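Local coordinates for peptidoglycan synthetase penicillin-binding protein 3 (Bifidobacterium adolescentis, PDB 4YE5) that probably binds penicillin and, as a transpeptidase, probably cross-links peptide side chains during peptidoglycan synthesis, at residues 296-301 / 458-463; 307-312 / 336-341; 415-420 / 450-455. One frame throughout, in Å; residues are numbered along the deposited sequence. Where two conformers were deposited one is given.

How the contacts relate
The three contacts lie on one side of the elongated chain, all within its transpeptidase domain. Contact 1, joining 296-301 to 458-463, closes the widest loop, and contacts 2 and 3 follow one another inside it. Centre to centre, contact 1 is about 14 Å from contact 2 and about 10 Å from contact 3, whereas contacts 2 and 3 are about 23 Å apart and do not touch. Contact 1 therefore links them: M461 packs on L339 of contact 2, and Q299 probably hydrogen-bonds D454 of contact 3. Together they tie helices 290-299, 335-340, 408-419 and 455-470 to the short strands 308-311 and 450-451, contact 1 lying near what is probably the active-site serine motif.

Contact 1. Residues 296-301 / 458-463; sequences GMLQLG and ASQMLN
The carbonyl oxygen of L298, whose side chain meets Q460 and M461 across the contact, accepts a 2.9 Å hydrogen bond from G301 N. This is one of two bonds back into the last helical turn that, with the positive phi of G301, make a Schellman motif. Between the two segments there are no hydrogen bonds, and the evidence for their association is apolar.

One methyl, L298 CD1, makes all of the close approaches. It lies 3.6 Å from M461 SE, this residue being a selenomethionine in the crystal, and 3.9 Å from M461 CG, so it sits against the bend of that chain rather than at its end. Chi2 (-56°) folds the chain at CG and brings SE beside the leucine methyl, while chi3 turns only the terminal CE, which is not among the atoms meeting L298; the two side chains cross at a slant. Q460, the residue before M461, comes in with an extended chain, and its OE1 stops 4.1 Å from L298 CD1, a van der Waals approach by a polar group at the margin. The CA atoms of L298 and Q460 are 8.9 Å apart, and side chains span the interval.

M461 also packs on V291, M294 and S295, further back on helix 290-299, while L298 reaches V457 on helix 455-470. The two helices are thus matched over more than this one pair. An SxxK pattern, S287 to K290, lies at the start of helix 290-299, consistent with the active-site serine motif of penicillin-binding proteins, and M461 lies near it without touching. With L298 and M461 both buried and no polar bond between the segments, apolar burial and van der Waals contact hold the pair together.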
loop_
_atom_site.group_PDB
_atom_site.type_symbol
_atom_site.label_atom_id
_atom_site.label_comp_id
_atom_site.label_asym_id
_atom_site.label_seq_id
_atom_site.Cartn_x
_atom_site.Cartn_y
_atom_site.Cartn_z
ATOM N N GLY A 296 -4.764 -6.263 -28.753
ATOM C CA GLY A 296 -5.600 -7.399 -29.131
ATOM C C GLY A 296 -5.720 -7.545 -30.652
ATOM O O GLY A 296 -5.603 -8.650 -31.195
HETATM N N MSE A 297 -5.929 -6.428 -31.344
HETATM C CA MSE A 297 -6.060 -6.437 -32.800
HETATM C C MSE A 297 -4.813 -6.969 -33.483
HETATM O O MSE A 297 -4.896 -7.738 -34.446
HETATM C CB MSE A 297 -6.345 -5.034 -33.335
HETATM C CG MSE A 297 -7.667 -4.478 -32.884
HETATM SE SE MSE A 297 -7.826 -2.661 -33.486
HETATM C CE MSE A 297 -9.405 -2.185 -32.441
ATOM N N LEU A 298 -3.656 -6.537 -32.997
ATOM C CA LEU A 298 -2.389 -6.999 -33.554
ATOM C C LEU A 298 -2.203 -8.477 -33.255
ATOM O O LEU A 298 -1.888 -9.243 -34.141
ATOM C CB LEU A 298 -1.219 -6.213 -32.984
ATOM C CG LEU A 298 -1.248 -4.712 -33.296
ATOM C CD1 LEU A 298 -0.085 -4.050 -32.583
ATOM C CD2 LEU A 298 -1.155 -4.473 -34.804
ATOM N N GLN A 299 -2.398 -8.861 -31.995
ATOM C CA GLN A 299 -2.217 -10.239 -31.572
ATOM C C GLN A 299 -3.051 -11.220 -32.400
ATOM O O GLN A 299 -2.569 -12.298 -32.758
ATOM C CB GLN A 299 -2.537 -10.402 -30.088
ATOM C CG GLN A 299 -2.328 -11.815 -29.560
ATOM C CD GLN A 299 -0.861 -12.221 -29.564
ATOM O OE1 GLN A 299 0.027 -11.379 -29.391
ATOM N NE2 GLN A 299 -0.598 -13.511 -29.795
ATOM N N LEU A 300 -4.291 -10.833 -32.691
ATOM C CA LEU A 300 -5.238 -11.685 -33.399
ATOM C C LEU A 300 -4.995 -11.637 -34.892
ATOM O O LEU A 300 -5.623 -12.378 -35.649
ATOM C CB LEU A 300 -6.675 -11.239 -33.105
ATOM C CG LEU A 300 -7.160 -11.451 -31.665
ATOM C CD1 LEU A 300 -8.474 -10.699 -31.413
ATOM C CD2 LEU A 300 -7.314 -12.950 -31.390
ATOM N N GLY A 301 -4.100 -10.744 -35.318
ATOM C CA GLY A 301 -3.786 -10.602 -36.730
ATOM C C GLY A 301 -4.913 -9.915 -37.485
ATOM O O GLY A 301 -5.072 -10.086 -38.693
ATOM N N ALA A 458 4.101 -6.519 -28.367
ATOM C CA ALA A 458 4.500 -5.564 -27.352
ATOM C C ALA A 458 5.492 -4.521 -27.900
ATOM O O ALA A 458 5.373 -3.332 -27.592
ATOM C CB ALA A 458 5.086 -6.280 -26.146
ATOM N N SER A 459 6.471 -4.967 -28.692
ATOM C CA SER A 459 7.443 -4.051 -29.276
ATOM C C SER A 459 6.790 -3.032 -30.189
ATOM O O SER A 459 7.181 -1.870 -30.201
ATOM C CB SER A 459 8.488 -4.820 -30.104
ATOM O OG SER A 459 9.377 -5.476 -29.228
ATOM N N GLN A 460 5.843 -3.486 -31.000
ATOM C CA GLN A 460 5.168 -2.594 -31.947
ATOM C C GLN A 460 4.296 -1.577 -31.220
ATOM O O GLN A 460 4.204 -0.420 -31.634
ATOM C CB GLN A 460 4.343 -3.405 -32.949
ATOM C CG GLN A 460 5.226 -4.238 -33.872
ATOM C CD GLN A 460 4.455 -5.241 -34.727
ATOM O OE1 GLN A 460 3.241 -5.394 -34.606
ATOM N NE2 GLN A 460 5.174 -5.935 -35.595
HETATM N N MSE A 461 3.663 -2.008 -30.132
HETATM C CA MSE A 461 2.833 -1.107 -29.331
HETATM C C MSE A 461 3.696 -0.083 -28.568
HETATM O O MSE A 461 3.322 1.066 -28.407
HETATM C CB MSE A 461 1.972 -1.904 -28.346
HETATM C CG MSE A 461 0.847 -2.706 -28.988
HETATM SE SE MSE A 461 -0.308 -1.569 -30.042
HETATM C CE MSE A 461 -0.898 -0.345 -28.666
ATOM N N LEU A 462 4.857 -0.510 -28.096
ATOM C CA LEU A 462 5.785 0.401 -27.431
ATOM C C LEU A 462 6.236 1.485 -28.417
ATOM O O LEU A 462 6.315 2.676 -28.080
ATOM C CB LEU A 462 7.003 -0.397 -26.942
ATOM C CG LEU A 462 8.010 0.274 -26.017
ATOM C CD1 LEU A 462 7.352 0.687 -24.717
ATOM C CD2 LEU A 462 9.158 -0.690 -25.727
ATOM N N ASN A 463 6.540 1.051 -29.637
ATOM C CA ASN A 463 6.893 1.943 -30.734
ATOM C C ASN A 463 5.754 2.954 -31.021
ATOM O O ASN A 463 5.991 4.151 -31.164
ATOM C CB ASN A 463 7.221 1.093 -31.967
ATOM C CG ASN A 463 7.794 1.904 -33.126
ATOM O OD1 ASN A 463 7.249 2.937 -33.514
ATOM N ND2 ASN A 463 8.893 1.420 -33.695
#

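Contact 2. Residues 307-312 / 336-341; sequences DKFTVP and AGILEQ
I338 of helix 335-340 directs its CD1 methyl at the strand 308-311, where it meets both F309 and V311. The shortest approach is 3.7 Å, from I338 CD1 to F309 CD1. A second measure, 3.9 Å from I338 CD1 to F309 CG, places the methyl by the ring's attachment end, which it approaches obliquely; the two side chains run at about a right angle to each other. I338 gets there through a nearly extended outer torsion (chi2 159°), which carries CD1 outward from the helix.

V311, two residues along the same strand face, adds a second touch with one branch alone: its CG2 is 4.1 Å from I338 CD1 and 4.2 Å from I338 CG1. The CB atoms of F309 and V311 both point at the helix, as alternation in a strand allows.

The strand pairs antiparallel with 331-334, F309 bonding to W333 and V311 to E331 through the backbone, and helix 335-340 follows that partner strand directly. The contact therefore lays the helix against a small two-stranded sheet in the transpeptidase domain. Beyond the pair, H303 meets F309 edge-to-face and M347 of helix 344-350 touches I338. On the next residue, L339 O accepts a hydrogen bond from K486 NZ, a lysine in a pattern resembling the K(T/S)G motif of this family.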
loop_
_atom_site.group_PDB
_atom_site.type_symbol
_atom_site.label_atom_id
_atom_site.label_comp_id
_atom_site.label_asym_id
_atom_site.label_seq_id
_atom_site.Cartn_x
_atom_site.Cartn_y
_atom_site.Cartn_z
ATOM N N ASP A 307 -0.949 -0.654 -40.948
ATOM C CA ASP A 307 -2.097 -0.661 -41.871
ATOM C C ASP A 307 -2.641 0.747 -42.056
ATOM O O ASP A 307 -2.707 1.514 -41.105
ATOM C CB ASP A 307 -3.220 -1.569 -41.362
ATOM C CG ASP A 307 -2.990 -3.040 -41.701
ATOM O OD1 ASP A 307 -2.110 -3.331 -42.537
ATOM O OD2 ASP A 307 -3.698 -3.902 -41.140
ATOM N N LYS A 308 -3.047 1.075 -43.276
ATOM C CA LYS A 308 -3.455 2.432 -43.612
ATOM C C LYS A 308 -4.967 2.587 -43.564
ATOM O O LYS A 308 -5.705 1.773 -44.120
ATOM C CB LYS A 308 -2.964 2.799 -45.012
ATOM C CG LYS A 308 -1.454 2.736 -45.199
ATOM C CD LYS A 308 -1.089 3.051 -46.653
ATOM C CE LYS A 308 0.415 3.089 -46.860
ATOM N NZ LYS A 308 1.070 1.793 -46.512
ATOM N N PHE A 309 -5.423 3.650 -42.912
ATOM C CA PHE A 309 -6.847 3.939 -42.832
ATOM C C PHE A 309 -7.153 5.359 -43.306
ATOM O O PHE A 309 -6.313 6.264 -43.214
ATOM C CB PHE A 309 -7.360 3.771 -41.390
ATOM C CG PHE A 309 -7.212 2.370 -40.835
ATOM C CD1 PHE A 309 -6.024 1.966 -40.234
ATOM C CD2 PHE A 309 -8.273 1.468 -40.887
ATOM C CE1 PHE A 309 -5.889 0.679 -39.708
ATOM C CE2 PHE A 309 -8.151 0.181 -40.355
ATOM C CZ PHE A 309 -6.956 -0.212 -39.763
ATOM N N THR A 310 -8.369 5.537 -43.814
ATOM C CA THR A 310 -8.942 6.861 -44.001
ATOM C C THR A 310 -9.952 7.076 -42.890
ATOM O O THR A 310 -10.957 6.371 -42.803
ATOM C CB THR A 310 -9.649 6.981 -45.362
ATOM O OG1 THR A 310 -8.701 6.723 -46.404
ATOM C CG2 THR A 310 -10.231 8.383 -45.541
ATOM N N VAL A 311 -9.681 8.043 -42.030
ATOM C CA VAL A 311 -10.456 8.195 -40.810
ATOM C C VAL A 311 -11.204 9.517 -40.845
ATOM O O VAL A 311 -10.602 10.571 -40.670
ATOM C CB VAL A 311 -9.533 8.133 -39.554
ATOM C CG1 VAL A 311 -10.354 8.042 -38.281
ATOM C CG2 VAL A 311 -8.594 6.946 -39.650
ATOM N N PRO A 312 -12.520 9.461 -41.090
ATOM C CA PRO A 312 -13.366 10.660 -41.142
ATOM C C PRO A 312 -13.612 11.130 -39.723
ATOM O O PRO A 312 -13.224 10.414 -38.797
ATOM C CB PRO A 312 -14.659 10.143 -41.782
ATOM C CG PRO A 312 -14.733 8.720 -41.357
ATOM C CD PRO A 312 -13.300 8.222 -41.249
ATOM N N ALA A 336 -1.013 2.816 -36.006
ATOM C CA ALA A 336 -0.217 3.516 -35.002
ATOM C C ALA A 336 -0.689 4.970 -34.832
ATOM O O ALA A 336 -0.784 5.476 -33.710
ATOM C CB ALA A 336 1.269 3.464 -35.364
ATOM N N GLY A 337 -1.008 5.630 -35.941
ATOM C CA GLY A 337 -1.495 7.006 -35.888
ATOM C C GLY A 337 -2.857 7.153 -35.222
ATOM O O GLY A 337 -3.135 8.163 -34.576
ATOM N N ILE A 338 -3.721 6.153 -35.385
ATOM C CA ILE A 338 -5.008 6.156 -34.680
ATOM C C ILE A 338 -4.783 6.201 -33.156
ATOM O O ILE A 338 -5.507 6.899 -32.419
ATOM C CB ILE A 338 -5.892 4.946 -35.103
ATOM C CG1 ILE A 338 -6.509 5.222 -36.488
ATOM C CG2 ILE A 338 -6.986 4.665 -34.058
ATOM C CD1 ILE A 338 -6.969 3.980 -37.251
ATOM N N LEU A 339 -3.772 5.470 -32.690
ATOM C CA LEU A 339 -3.391 5.498 -31.278
ATOM C C LEU A 339 -2.858 6.889 -30.905
ATOM O O LEU A 339 -3.307 7.516 -29.941
ATOM C CB LEU A 339 -2.298 4.451 -30.966
ATOM C CG LEU A 339 -1.908 4.429 -29.477
ATOM C CD1 LEU A 339 -3.092 3.938 -28.588
ATOM C CD2 LEU A 339 -0.602 3.659 -29.165
ATOM N N GLU A 340 -1.885 7.350 -31.683
ATOM C CA GLU A 340 -1.219 8.622 -31.438
ATOM C C GLU A 340 -2.206 9.802 -31.420
ATOM O O GLU A 340 -2.072 10.747 -30.628
ATOM C CB GLU A 340 -0.165 8.858 -32.521
ATOM C CG GLU A 340 0.527 10.187 -32.402
ATOM C CD GLU A 340 0.686 10.881 -33.739
ATOM O OE1 GLU A 340 0.175 10.356 -34.761
ATOM O OE2 GLU A 340 1.319 11.958 -33.761
ATOM N N GLN A 341 -3.204 9.734 -32.290
ATOM C CA GLN A 341 -4.182 10.816 -32.407
ATOM C C GLN A 341 -5.409 10.598 -31.527
ATOM O O GLN A 341 -6.346 11.380 -31.579
ATOM C CB GLN A 341 -4.611 10.971 -33.865
ATOM C CG GLN A 341 -3.429 11.275 -34.805
ATOM C CD GLN A 341 -3.105 12.761 -34.858
ATOM O OE1 GLN A 341 -3.775 13.574 -34.220
ATOM N NE2 GLN A 341 -2.086 13.120 -35.624
#

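Contact 3. Residues 415-420 / 450-455; sequences ISVIAN and TRVIDE
I453, which packs across on V417 and I418, also presents its carbonyl oxygen to the edge of the R451 guanidinium. That bond, R451 NH1 to I453 O, is internal to 450-455 and is 3.0 Å long with an N-H...O angle of 156°. The oxygen is only 6° out of the guanidinium plane, and the donor lies in the carbonyl plane, so the two flat groups meet edge-on. R451 NH1 also bonds to K421 O, just beyond helix 408-419, tying the loop after this helix to the strand 450-451.

In this part of the transpeptidase domain, strand 423-424 follows helix 408-419, the chain runs out through strands 430-434 and 440-442 of another sheet, and 450-451 returns to pair antiparallel with 423-424. It then passes the end of helix 408-419 before entering helix 455-470.

Across the contact there is no hydrogen bond, and all four touching side chains are buried and aliphatic. V417 and V452, whose CA atoms are 7.3 Å apart, cross at about a right angle. V417 CG1 sits 3.8 Å from V452 CB, and V417 CG2 is 4.0 Å from V452 CG2, so both methyls of the helix valine press on the same partner. F366 touches both valines from outside the pair. V417 CG1 also reaches I453 CG1 at 4.2 Å, which bridges to the next residue.

I453 takes a less usual first torsion (chi1 46°), with CG1 held between the backbone N and the carbonyl carbon. On the helix, the I418 CB points away from the loop, yet a folded outer torsion returns the chain, and its CD1 ends 3.8 Å from I453 CD1.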
loop_
_atom_site.group_PDB
_atom_site.type_symbol
_atom_site.label_atom_id
_atom_site.label_comp_id
_atom_site.label_asym_id
_atom_site.label_seq_id
_atom_site.Cartn_x
_atom_site.Cartn_y
_atom_site.Cartn_z
ATOM N N ILE A 415 -0.340 -1.229 -18.594
ATOM C CA ILE A 415 0.707 -0.566 -19.365
ATOM C C ILE A 415 2.076 -1.243 -19.210
ATOM O O ILE A 415 2.861 -1.313 -20.166
ATOM C CB ILE A 415 0.789 0.924 -18.991
ATOM C CG1 ILE A 415 -0.500 1.630 -19.447
ATOM C CG2 ILE A 415 2.040 1.583 -19.599
ATOM C CD1 ILE A 415 -0.733 1.570 -20.975
ATOM N N SER A 416 2.361 -1.759 -18.019
ATOM C CA SER A 416 3.628 -2.453 -17.792
ATOM C C SER A 416 3.782 -3.631 -18.753
ATOM O O SER A 416 4.904 -3.994 -19.131
ATOM C CB SER A 416 3.728 -2.972 -16.353
ATOM O OG SER A 416 3.120 -4.247 -16.254
ATOM N N VAL A 417 2.660 -4.221 -19.154
ATOM C CA VAL A 417 2.705 -5.377 -20.073
ATOM C C VAL A 417 3.441 -5.010 -21.365
ATOM O O VAL A 417 4.249 -5.795 -21.881
ATOM C CB VAL A 417 1.286 -5.886 -20.455
ATOM C CG1 VAL A 417 1.355 -6.878 -21.622
ATOM C CG2 VAL A 417 0.616 -6.509 -19.262
ATOM N N ILE A 418 3.162 -3.815 -21.885
ATOM C CA ILE A 418 3.845 -3.341 -23.095
ATOM C C ILE A 418 5.339 -3.073 -22.845
ATOM O O ILE A 418 6.182 -3.227 -23.734
ATOM C CB ILE A 418 3.211 -2.017 -23.627
ATOM C CG1 ILE A 418 1.682 -2.126 -23.729
ATOM C CG2 ILE A 418 3.836 -1.602 -24.935
ATOM C CD1 ILE A 418 1.179 -3.335 -24.507
ATOM N N ALA A 419 5.650 -2.606 -21.648
ATOM C CA ALA A 419 7.042 -2.322 -21.259
ATOM C C ALA A 419 7.849 -3.578 -21.005
ATOM O O ALA A 419 9.086 -3.577 -21.132
ATOM C CB ALA A 419 7.044 -1.433 -19.978
ATOM N N ASN A 420 7.157 -4.639 -20.594
ATOM C CA ASN A 420 7.809 -5.852 -20.128
ATOM C C ASN A 420 7.686 -7.007 -21.142
ATOM O O ASN A 420 7.471 -8.162 -20.770
ATOM C CB ASN A 420 7.232 -6.266 -18.763
ATOM C CG ASN A 420 8.123 -7.243 -18.025
ATOM O OD1 ASN A 420 9.338 -7.177 -18.135
ATOM N ND2 ASN A 420 7.520 -8.159 -17.274
ATOM N N THR A 450 2.155 -14.095 -16.557
ATOM C CA THR A 450 1.455 -14.681 -17.695
ATOM C C THR A 450 1.765 -13.892 -18.950
ATOM O O THR A 450 1.874 -12.667 -18.901
ATOM C CB THR A 450 -0.085 -14.682 -17.492
ATOM O OG1 THR A 450 -0.571 -13.333 -17.522
ATOM C CG2 THR A 450 -0.447 -15.303 -16.157
ATOM N N ARG A 451 1.868 -14.572 -20.083
ATOM C CA ARG A 451 2.035 -13.838 -21.330
ATOM C C ARG A 451 0.684 -13.311 -21.795
ATOM O O ARG A 451 -0.251 -14.095 -22.000
ATOM C CB ARG A 451 2.649 -14.711 -22.433
ATOM C CG ARG A 451 2.715 -13.987 -23.802
ATOM C CD ARG A 451 3.808 -14.560 -24.738
ATOM N NE ARG A 451 5.122 -14.544 -24.099
ATOM C CZ ARG A 451 5.887 -13.462 -23.961
ATOM N NH1 ARG A 451 5.480 -12.282 -24.422
ATOM N NH2 ARG A 451 7.062 -13.561 -23.362
ATOM N N VAL A 452 0.592 -11.998 -21.996
ATOM C CA VAL A 452 -0.652 -11.384 -22.473
ATOM C C VAL A 452 -0.669 -11.299 -24.003
ATOM O O VAL A 452 -1.692 -11.581 -24.638
ATOM C CB VAL A 452 -0.865 -9.977 -21.849
ATOM C CG1 VAL A 452 -2.130 -9.338 -22.390
ATOM C CG2 VAL A 452 -0.928 -10.067 -20.315
ATOM N N ILE A 453 0.471 -10.913 -24.582
ATOM C CA ILE A 453 0.635 -10.763 -26.030
ATOM C C ILE A 453 2.054 -11.194 -26.406
ATOM O O ILE A 453 2.942 -11.250 -25.540
ATOM C CB ILE A 453 0.466 -9.287 -26.491
ATOM C CG1 ILE A 453 1.256 -8.355 -25.560
ATOM C CG2 ILE A 453 -1.018 -8.876 -26.511
ATOM C CD1 ILE A 453 1.184 -6.872 -25.952
ATOM N N ASP A 454 2.268 -11.465 -27.691
ATOM C CA ASP A 454 3.606 -11.787 -28.172
ATOM C C ASP A 454 4.551 -10.620 -27.898
ATOM O O ASP A 454 4.132 -9.458 -27.919
ATOM C CB ASP A 454 3.596 -12.079 -29.678
ATOM C CG ASP A 454 2.850 -13.352 -30.035
ATOM O OD1 ASP A 454 2.371 -14.085 -29.138
ATOM O OD2 ASP A 454 2.777 -13.634 -31.244
ATOM N N GLU A 455 5.825 -10.934 -27.662
ATOM C CA GLU A 455 6.859 -9.916 -27.491
ATOM C C GLU A 455 6.954 -8.979 -28.708
ATOM O O GLU A 455 7.169 -7.772 -28.579
ATOM C CB GLU A 455 8.218 -10.577 -27.220
ATOM C CG GLU A 455 9.366 -9.595 -27.050
ATOM C CD GLU A 455 10.668 -10.265 -26.601
ATOM O OE1 GLU A 455 10.625 -11.343 -25.958
ATOM O OE2 GLU A 455 11.737 -9.714 -26.913
#